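Local coordinates for protein AgaA (Rhizobium radiobacter, PDB 6HLX) that binds the opine agropinic acid as the periplasmic substrate-binding protein of an ABC transporter, feeding its import into the bacterium, at residues G7-P12 against V194-D198; G35-Y39 against I128-A132. All blocks are in the same frame, centred on the assembly; numbering follows the deposited sequence.

Contact 1: G7-P12 against V194-D198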
loop_
_atom_site.group_PDB
_atom_site.type_symbol
_atom_site.label_atom_id
_atom_site.label_comp_id
_atom_site.label_asym_id
_atom_site.label_seq_id
_atom_site.Cartn_x
_atom_site.Cartn_y
_atom_site.Cartn_z
ATOM N N GLY A 7 -13.231 3.286 -13.313
ATOM C CA GLY A 7 -12.969 1.886 -13.577
ATOM C C GLY A 7 -11.850 1.371 -12.697
ATOM O O GLY A 7 -10.680 1.690 -12.927
ATOM N N LEU A 8 -12.203 0.574 -11.678
ATOM C CA LEU A 8 -11.215 -0.036 -10.774
ATOM C C LEU A 8 -10.691 -1.365 -11.357
ATOM O O LEU A 8 -11.430 -2.088 -12.035
ATOM C CB LEU A 8 -11.840 -0.352 -9.398
ATOM C CG LEU A 8 -12.245 0.775 -8.466
ATOM C CD1 LEU A 8 -12.986 0.175 -7.261
ATOM C CD2 LEU A 8 -11.026 1.607 -8.020
ATOM N N SER A 9 -9.444 -1.740 -10.975
ATOM C CA SER A 9 -8.821 -2.981 -11.441
ATOM C C SER A 9 -9.376 -4.235 -10.772
ATOM O O SER A 9 -8.955 -5.342 -11.119
ATOM C CB SER A 9 -7.300 -2.917 -11.276
ATOM O OG SER A 9 -6.977 -2.843 -9.902
ATOM N N GLY A 10 -10.305 -4.056 -9.828
ATOM C CA GLY A 10 -10.949 -5.184 -9.171
ATOM C C GLY A 10 -12.043 -4.773 -8.216
ATOM O O GLY A 10 -12.157 -3.601 -7.852
ATOM N N GLU A 11 -12.774 -5.769 -7.736
ATOM C CA GLU A 11 -13.803 -5.554 -6.738
ATOM C C GLU A 11 -13.162 -5.679 -5.350
ATOM O O GLU A 11 -12.512 -6.690 -5.072
ATOM C CB GLU A 11 -14.923 -6.595 -6.913
ATOM C CG GLU A 11 -15.994 -6.541 -5.839
ATOM C CD GLU A 11 -17.269 -7.303 -6.173
ATOM O OE1 GLU A 11 -18.337 -6.930 -5.640
ATOM O OE2 GLU A 11 -17.206 -8.270 -6.967
ATOM N N PRO A 12 -13.367 -4.704 -4.443
ATOM C CA PRO A 12 -12.776 -4.846 -3.096
ATOM C C PRO A 12 -13.313 -6.090 -2.382
ATOM O O PRO A 12 -14.528 -6.358 -2.394
ATOM C CB PRO A 12 -13.256 -3.582 -2.368
ATOM C CG PRO A 12 -13.439 -2.558 -3.492
ATOM C CD PRO A 12 -14.039 -3.400 -4.609
ATOM N N VAL A 194 -16.666 1.165 -10.767
ATOM C CA VAL A 194 -17.064 -0.009 -11.565
ATOM C C VAL A 194 -15.885 -0.982 -11.637
ATOM O O VAL A 194 -14.759 -0.579 -11.916
ATOM C CB VAL A 194 -17.535 0.431 -12.971
ATOM C CG1 VAL A 194 -18.098 -0.761 -13.756
ATOM C CG2 VAL A 194 -18.577 1.564 -12.887
ATOM N N PHE A 195 -16.152 -2.247 -11.420
ATOM C CA PHE A 195 -15.087 -3.255 -11.345
ATOM C C PHE A 195 -14.767 -3.860 -12.691
ATOM O O PHE A 195 -15.638 -4.498 -13.299
ATOM C CB PHE A 195 -15.508 -4.369 -10.366
ATOM C CG PHE A 195 -16.154 -3.857 -9.087
ATOM C CD1 PHE A 195 -15.576 -2.820 -8.360
ATOM C CD2 PHE A 195 -17.289 -4.467 -8.575
ATOM C CE1 PHE A 195 -16.169 -2.351 -7.184
ATOM C CE2 PHE A 195 -17.871 -4.018 -7.378
ATOM C CZ PHE A 195 -17.314 -2.958 -6.699
ATOM N N TYR A 196 -13.515 -3.686 -13.144
ATOM C CA TYR A 196 -13.029 -4.283 -14.400
ATOM C C TYR A 196 -11.801 -5.142 -14.099
ATOM O O TYR A 196 -10.673 -4.638 -14.162
ATOM C CB TYR A 196 -12.678 -3.201 -15.428
ATOM C CG TYR A 196 -13.866 -2.459 -15.985
ATOM C CD1 TYR A 196 -14.541 -2.927 -17.112
ATOM C CD2 TYR A 196 -14.272 -1.247 -15.438
ATOM C CE1 TYR A 196 -15.623 -2.228 -17.649
ATOM C CE2 TYR A 196 -15.338 -0.531 -15.977
ATOM C CZ TYR A 196 -16.026 -1.036 -17.069
ATOM O OH TYR A 196 -17.084 -0.323 -17.594
ATOM N N SER A 197 -12.018 -6.433 -13.756
ATOM C CA SER A 197 -10.921 -7.332 -13.408
ATOM C C SER A 197 -10.039 -7.734 -14.596
ATOM O O SER A 197 -8.863 -8.047 -14.398
ATOM C CB SER A 197 -11.453 -8.553 -12.670
ATOM O OG SER A 197 -12.114 -8.059 -11.516
ATOM N N ASP A 198 -10.592 -7.734 -15.823
ATOM C CA ASP A 198 -9.789 -8.054 -17.005
ATOM C C ASP A 198 -9.245 -6.675 -17.482
ATOM O O ASP A 198 -10.048 -5.802 -17.838
ATOM C CB ASP A 198 -10.649 -8.733 -18.088
ATOM C CG ASP A 198 -9.899 -8.895 -19.399
ATOM O OD1 ASP A 198 -9.654 -7.872 -20.071
ATOM O OD2 ASP A 198 -9.534 -10.039 -19.738
HETATM O O HOH W 1 -7.258 -6.012 -13.157
HETATM O O HOH W 2 -12.016 -8.371 -8.858
#
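Two parallel strand ends meet here, and both segments then leave the sheet as loops. L8 N donates to V194 O (2.8 Å), and Y196 N donates to L8 O (2.9 Å). These bonds flank F195, the bridge partner of L8.

The F195 ring fills the space between L8 and residues 10-12. E11 is extended (chi1 and chi2 both t) and lays CB over one ring face, a CH-pi contact 3.8 Å from the ring centroid. E11 OE1, 3.4 Å from F195 CE2, hydrogen-bonds W166 NE1 and G169 N. L8 (mt) brings CD1 to the ring edge, 4.1 Å from F195 CE1, and P12 CD lies 3.5 Å from F195 CE1. Y196 CD2 lies 3.9 Å from G7 CA; an ideal CB on G7 would be a tight 3.4 Å away, so its absence lets the ring edge approach.

One water joins S9 O and S197 O; another joins E11 N and S197 OG. S9, in rotamer p, points its CA-to-CB bond away from 194-198; its OG hydrogen-bonds Y332 OH, and the S9 side chain comes within about 5 Å of bound agropinic acid. The parallel pairing thus leads 7-12 from the sheet to the ligand site.

Strand 3-8 lies between 190-195 and 213-214 in a mixed sheet. Helix 23-32 packs on L8, strand 171-176 on F195 and P12, and helix 199-207, N-capped by D198, on Y196.

Contact 2: G35-Y39 against I128-A132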
loop_
_atom_site.group_PDB
_atom_site.type_symbol
_atom_site.label_atom_id
_atom_site.label_comp_id
_atom_site.label_asym_id
_atom_site.label_seq_id
_atom_site.Cartn_x
_atom_site.Cartn_y
_atom_site.Cartn_z
ATOM N N GLY A 35 -9.102 10.187 8.349
ATOM C CA GLY A 35 -8.424 9.952 9.624
ATOM C C GLY A 35 -8.198 11.259 10.352
ATOM O O GLY A 35 -8.714 12.309 9.937
ATOM N N LEU A 36 -7.395 11.224 11.434
ATOM C CA LEU A 36 -7.029 12.444 12.159
ATOM C C LEU A 36 -6.270 13.351 11.186
ATOM O O LEU A 36 -6.487 14.559 11.140
ATOM C CB LEU A 36 -6.133 12.091 13.350
ATOM C CG LEU A 36 -6.853 11.370 14.486
ATOM C CD1 LEU A 36 -5.850 10.714 15.453
ATOM C CD2 LEU A 36 -7.848 12.307 15.183
ATOM N N VAL A 37 -5.423 12.716 10.367
ATOM C CA VAL A 37 -4.622 13.345 9.315
ATOM C C VAL A 37 -4.666 12.439 8.082
ATOM O O VAL A 37 -4.933 11.241 8.206
ATOM C CB VAL A 37 -3.154 13.561 9.760
ATOM C CG1 VAL A 37 -3.036 14.635 10.840
ATOM C CG2 VAL A 37 -2.500 12.247 10.214
ATOM N N ASN A 38 -4.408 13.009 6.913
ATOM C CA ASN A 38 -4.265 12.223 5.677
ATOM C C ASN A 38 -3.282 12.974 4.821
ATOM O O ASN A 38 -3.126 14.184 5.006
ATOM C CB ASN A 38 -5.586 12.064 4.950
ATOM C CG ASN A 38 -6.509 11.082 5.634
ATOM O OD1 ASN A 38 -7.494 11.471 6.269
ATOM N ND2 ASN A 38 -6.201 9.780 5.541
ATOM N N TYR A 39 -2.623 12.284 3.866
ATOM C CA TYR A 39 -1.714 13.004 2.982
ATOM C C TYR A 39 -2.496 13.871 1.994
ATOM O O TYR A 39 -3.519 13.430 1.460
ATOM C CB TYR A 39 -0.875 11.990 2.199
ATOM C CG TYR A 39 0.205 11.339 3.039
ATOM C CD1 TYR A 39 1.340 12.050 3.427
ATOM C CD2 TYR A 39 0.105 10.006 3.425
ATOM C CE1 TYR A 39 2.363 11.435 4.151
ATOM C CE2 TYR A 39 1.115 9.387 4.164
ATOM C CZ TYR A 39 2.245 10.101 4.515
ATOM O OH TYR A 39 3.236 9.466 5.229
ATOM N N ILE A 128 2.615 10.111 13.237
ATOM C CA ILE A 128 1.653 10.950 12.490
ATOM C C ILE A 128 1.425 10.372 11.074
ATOM O O ILE A 128 0.280 10.274 10.604
ATOM C CB ILE A 128 2.106 12.441 12.453
ATOM C CG1 ILE A 128 2.056 13.077 13.864
ATOM C CG2 ILE A 128 1.277 13.268 11.469
ATOM C CD1 ILE A 128 0.635 13.263 14.466
ATOM N N ASP A 129 2.519 9.900 10.443
ATOM C CA ASP A 129 2.400 9.290 9.099
ATOM C C ASP A 129 1.548 8.014 9.135
ATOM O O ASP A 129 0.689 7.826 8.257
ATOM C CB ASP A 129 3.783 8.993 8.515
ATOM C CG ASP A 129 4.572 10.260 8.229
ATOM O OD1 ASP A 129 4.427 10.806 7.131
ATOM O OD2 ASP A 129 5.332 10.697 9.108
ATOM N N TYR A 130 1.732 7.157 10.156
ATOM C CA TYR A 130 0.917 5.934 10.259
ATOM C C TYR A 130 -0.557 6.247 10.546
ATOM O O TYR A 130 -1.434 5.499 10.107
ATOM C CB TYR A 130 1.507 4.910 11.239
ATOM C CG TYR A 130 2.700 4.177 10.643
ATOM C CD1 TYR A 130 2.550 3.342 9.535
ATOM C CD2 TYR A 130 3.967 4.279 11.217
ATOM C CE1 TYR A 130 3.634 2.646 8.996
ATOM C CE2 TYR A 130 5.056 3.575 10.692
ATOM C CZ TYR A 130 4.885 2.773 9.573
ATOM O OH TYR A 130 5.941 2.078 9.026
ATOM N N LEU A 131 -0.835 7.412 11.173
ATOM C CA LEU A 131 -2.221 7.825 11.396
ATOM C C LEU A 131 -2.885 8.323 10.104
ATOM O O LEU A 131 -4.118 8.476 10.043
ATOM C CB LEU A 131 -2.312 8.866 12.535
ATOM C CG LEU A 131 -1.993 8.282 13.914
ATOM C CD1 LEU A 131 -1.759 9.390 14.922
ATOM C CD2 LEU A 131 -3.145 7.303 14.405
ATOM N N ALA A 132 -2.060 8.538 9.050
ATOM C CA ALA A 132 -2.565 8.941 7.735
ATOM C C ALA A 132 -2.871 7.702 6.880
ATOM O O ALA A 132 -3.334 7.856 5.760
ATOM C CB ALA A 132 -1.550 9.834 7.020
HETATM O O HOH W 3 -6.123 8.692 11.966
HETATM O O HOH W 4 -6.249 8.007 8.046
HETATM O O HOH W 5 -3.535 9.595 3.734
#
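This is a buried strand-to-helix contact: the edge strand 37-39 of an antiparallel sheet packs against helix 127-131 and the A132 that follows. V37 and A132 are at its centre. V37 CG2 lies 4.1 Å from I128 CG2, L131 CB and A132 CB alike, so one methyl sits among all three side chains. L36 CD1 meets L131 CD1 at 4.3 Å.

The backbones also come close. A132 CA makes a CA-H...O contact to V37 O at 3.3 Å. Y39 extends past A132, with Y39 CE2 3.9 Å from A132 CB, and its OH donates to D129 OD1 (2.6 Å). That hydroxyl also bonds T384 N.

Three waters fill the polar side. The first links L36 N to L131 O. The second links L131 O to N38 ND2, the latter bond weak. The third takes bonds from Y39 N and N38 ND2 and donates to A132 O. N38 OD1 accepts from G35 N (2.9 Å), which leaves ND2 directed at the waters.

Strand 45-55 pairs with the 35-38 backbone, and its Y53 touches V37 and I128. F62 and F64 of strand 61-66 pack against I128, and F64 also meets L131.

How the contacts relate
Contact 2 is the more buried; contact 1 is only partly buried, with S197 its exposed residue among those that touch. They share no strand or helix. Contact 1 joins two strands inside a mixed sheet, so backbone hydrogen bonds set its register. Contact 2 joins the edge of an antiparallel sheet to a helix, so methyl packing, one tyrosine-aspartate bond and water do the work. Aromatic packing on F195 marks contact 1, while small aliphatic groups mark the centre of contact 2. Both use waters to bridge backbone and side-chain polar groups. Their centres are 26 Å apart and they do not touch. Contact 2 is nested within the chain loop that contact 1 closes.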